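Local coordinates for putative translocated intimin receptor protein (Translocated intimin receptor Tir) (Escherichia coli, PDB 2ZQK) that serves as the host-membrane receptor for bacterial intimin, letting the bacterium attach tightly to the cell surface and triggering actin pedestal formation, at residues T8-R13 / E52-A58. Sequence-based numbering, arbitrary orientation.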
ATOM      1  N   THR B   8      24.096  34.652   2.936  1.00 68.34           N
ATOM      2  CA  THR B   8      24.363  33.599   3.907  1.00 67.16           C
ATOM      3  C   THR B   8      23.102  33.160   4.610  1.00 66.74           C
ATOM      4  O   THR B   8      22.802  31.971   4.667  1.00 65.98           O
ATOM      5  CB  THR B   8      25.356  34.052   4.978  1.00 66.46           C
ATOM      6  OG1 THR B   8      26.608  34.353   4.355  1.00 68.30           O
ATOM      7  CG2 THR B   8      25.551  32.952   6.035  1.00 63.81           C
ATOM      8  N   GLU B   9      22.373  34.123   5.158  1.00 78.31           N
ATOM      9  CA  GLU B   9      21.139  33.815   5.852  1.00 78.99           C
ATOM     10  C   GLU B   9      20.153  33.053   4.960  1.00 81.89           C
ATOM     11  O   GLU B   9      19.724  31.945   5.303  1.00 86.62           O
ATOM     12  CB  GLU B   9      20.495  35.098   6.359  1.00 69.88           C
ATOM     13  CG  GLU B   9      19.031  34.935   6.700  1.00 70.37           C
ATOM     14  CD  GLU B   9      18.430  36.191   7.265  1.00 75.26           C
ATOM     15  OE1 GLU B   9      18.735  37.277   6.729  1.00 87.43           O
ATOM     16  OE2 GLU B   9      17.648  36.091   8.235  1.00 76.66           O
ATOM     17  N   THR B  10      19.796  33.646   3.821  1.00 72.23           N
ATOM     18  CA  THR B  10      18.855  33.022   2.897  1.00 71.73           C
ATOM     19  C   THR B  10      19.292  31.614   2.482  1.00 72.10           C
ATOM     20  O   THR B  10      18.503  30.678   2.560  1.00 73.98           O
ATOM     21  CB  THR B  10      18.649  33.908   1.642  1.00 60.91           C
ATOM     22  OG1 THR B  10      18.053  35.149   2.039  1.00 60.83           O
ATOM     23  CG2 THR B  10      17.730  33.226   0.637  1.00 53.68           C
ATOM     24  N   ALA B  11      20.539  31.459   2.052  1.00 65.94           N
ATOM     25  CA  ALA B  11      21.028  30.145   1.645  1.00 66.39           C
ATOM     26  C   ALA B  11      20.823  29.183   2.795  1.00 66.25           C
ATOM     27  O   ALA B  11      20.257  28.105   2.611  1.00 68.09           O
ATOM     28  CB  ALA B  11      22.502  30.207   1.287  1.00 63.73           C
ATOM     29  N   THR B  12      21.289  29.576   3.980  1.00 63.82           N
ATOM     30  CA  THR B  12      21.144  28.758   5.176  1.00 65.54           C
ATOM     31  C   THR B  12      19.678  28.369   5.371  1.00 65.24           C
ATOM     32  O   THR B  12      19.349  27.180   5.460  1.00 66.69           O
ATOM     33  CB  THR B  12      21.633  29.504   6.426  1.00 69.08           C
ATOM     34  OG1 THR B  12      23.047  29.702   6.339  1.00 72.77           O
ATOM     35  CG2 THR B  12      21.330  28.708   7.681  1.00 68.36           C
ATOM     36  N   ARG B  13      18.798  29.367   5.433  1.00 56.99           N
ATOM     37  CA  ARG B  13      17.369  29.111   5.601  1.00 57.24           C
ATOM     38  C   ARG B  13      16.855  28.042   4.640  1.00 58.01           C
ATOM     39  O   ARG B  13      16.093  27.162   5.039  1.00 56.93           O
ATOM     40  CB  ARG B  13      16.580  30.390   5.382  1.00 55.42           C
ATOM     41  CG  ARG B  13      15.090  30.171   5.199  1.00 57.93           C
ATOM     42  CD  ARG B  13      14.329  30.859   6.305  1.00 58.84           C
ATOM     43  NE  ARG B  13      14.925  32.157   6.595  1.00 54.71           N
ATOM     44  CZ  ARG B  13      14.985  33.160   5.727  1.00 60.38           C
ATOM     45  NH1 ARG B  13      14.473  33.020   4.511  1.00 65.80           N
ATOM     46  NH2 ARG B  13      15.583  34.293   6.067  1.00 61.58           N
ATOM     47  N   GLU B  52      14.574  29.891  11.540  1.00 60.06           N
ATOM     48  CA  GLU B  52      14.696  31.334  11.360  1.00 61.89           C
ATOM     49  C   GLU B  52      15.867  31.938  12.139  1.00 61.49           C
ATOM     50  O   GLU B  52      16.593  32.791  11.620  1.00 62.32           O
ATOM     51  CB  GLU B  52      13.391  32.004  11.785  1.00 72.27           C
ATOM     52  CG  GLU B  52      13.218  33.391  11.233  1.00 77.63           C
ATOM     53  CD  GLU B  52      13.415  33.424   9.736  1.00 83.63           C
ATOM     54  OE1 GLU B  52      12.790  32.593   9.037  1.00 83.09           O
ATOM     55  OE2 GLU B  52      14.195  34.280   9.264  1.00 88.00           O
ATOM     56  N   GLU B  53      16.039  31.500  13.386  1.00 58.20           N
ATOM     57  CA  GLU B  53      17.123  31.983  14.233  1.00 58.80           C
ATOM     58  C   GLU B  53      18.455  31.537  13.680  1.00 60.46           C
ATOM     59  O   GLU B  53      19.362  32.350  13.530  1.00 62.40           O
ATOM     60  CB  GLU B  53      16.969  31.459  15.660  1.00 58.29           C
ATOM     61  CG  GLU B  53      15.740  31.996  16.344  1.00 61.23           C
ATOM     62  CD  GLU B  53      15.677  33.494  16.230  1.00 69.08           C
ATOM     63  OE1 GLU B  53      16.497  34.176  16.883  1.00 65.80           O
ATOM     64  OE2 GLU B  53      14.821  33.986  15.466  1.00 81.10           O
ATOM     65  N   GLN B  54      18.568  30.238  13.393  1.00 63.41           N
ATOM     66  CA  GLN B  54      19.789  29.660  12.834  1.00 62.69           C
ATOM     67  C   GLN B  54      20.196  30.445  11.590  1.00 63.03           C
ATOM     68  O   GLN B  54      21.358  30.839  11.442  1.00 61.64           O
ATOM     69  CB  GLN B  54      19.560  28.197  12.460  1.00 73.47           C
ATOM     70  CG  GLN B  54      19.612  27.226  13.619  1.00 79.54           C
ATOM     71  CD  GLN B  54      19.384  25.790  13.180  1.00 83.47           C
ATOM     72  OE1 GLN B  54      18.246  25.370  12.929  1.00 84.20           O
ATOM     73  NE2 GLN B  54      20.470  25.030  13.071  1.00 80.21           N
ATOM     74  N   ALA B  55      19.234  30.660  10.694  1.00 55.00           N
ATOM     75  CA  ALA B  55      19.486  31.423   9.483  1.00 55.34           C
ATOM     76  C   ALA B  55      20.114  32.783   9.851  1.00 55.94           C
ATOM     77  O   ALA B  55      21.099  33.207   9.248  1.00 54.54           O
ATOM     78  CB  ALA B  55      18.185  31.628   8.730  1.00 60.90           C
ATOM     79  N   LYS B  56      19.552  33.455  10.851  1.00 49.46           N
ATOM     80  CA  LYS B  56      20.071  34.748  11.279  1.00 49.54           C
ATOM     81  C   LYS B  56      21.454  34.673  11.905  1.00 47.89           C
ATOM     82  O   LYS B  56      22.247  35.597  11.756  1.00 48.11           O
ATOM     83  CB  LYS B  56      19.138  35.412  12.298  1.00 64.13           C
ATOM     84  CG  LYS B  56      17.748  35.749  11.809  1.00 66.37           C
ATOM     85  CD  LYS B  56      17.193  36.915  12.616  1.00 71.53           C
ATOM     86  CE  LYS B  56      15.678  36.978  12.568  1.00 78.79           C
ATOM     87  NZ  LYS B  56      15.072  35.965  13.483  1.00 85.38           N
ATOM     88  N   ALA B  57      21.737  33.595  12.631  1.00 62.70           N
ATOM     89  CA  ALA B  57      23.040  33.450  13.278  1.00 63.15           C
ATOM     90  C   ALA B  57      24.111  33.277  12.217  1.00 63.84           C
ATOM     91  O   ALA B  57      25.223  33.787  12.360  1.00 64.69           O
ATOM     92  CB  ALA B  57      23.042  32.258  14.230  1.00 50.66           C
ATOM     93  N   ALA B  58      23.762  32.552  11.156  1.00 56.64           N
ATOM     94  CA  ALA B  58      24.672  32.319  10.046  1.00 58.32           C
ATOM     95  C   ALA B  58      24.972  33.673   9.427  1.00 62.10           C
ATOM     96  O   ALA B  58      26.113  33.953   9.056  1.00 64.84           O
ATOM     97  CB  ALA B  58      24.017  31.418   9.020  1.00 45.23           C
TER
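Arg13 reaches from helix 7-21 across to Glu52 and Ala55 of helix 45-67. Arg13 CB rests on the Ala55 methyl, 3.9 Å from Ala55 CB. The bend at chi2 brings CD beside Glu52 OE1, and the bend at chi3 carries Arg13 NE to 3.3 Å from Glu52 OE1. The salt bridge is one of charge alone, since OE1 sits well out of the guanidinium plane and no N-H points at it. At the tip, Arg13 NH2 meets Glu9 OE2 in plane at the guanidinium edge, 3.5 Å away, a second salt bridge one helical turn back; NH2 also lies near Glu52 OE2. The arginine charge probably eases the closeness of the two carboxylates, Glu9 OE2 and Glu52 OE2 being 4.0 Å apart. In the extracellular intimin-binding domain these roughly antiparallel helices are joined through the two-stranded antiparallel sheet of 27-31 and 37-40; their axes here are 7.6 Å apart at 144°. Small Ala55 and Ala58 face helix 7-21, and the close approach leaves Glu9 CA 3.5 Å from Ala55 O in a CA-H...O contact. Chi1 of -67° sets Thr12 OG1 beside the backbone N, turning CG2 onto Ala55 CA. Thr12 OG1 hydrogen-bonds Thr8 O from the face opposite Thr12 N, while Ala58 CB lies against Thr12 OG1 and Thr8 CG2.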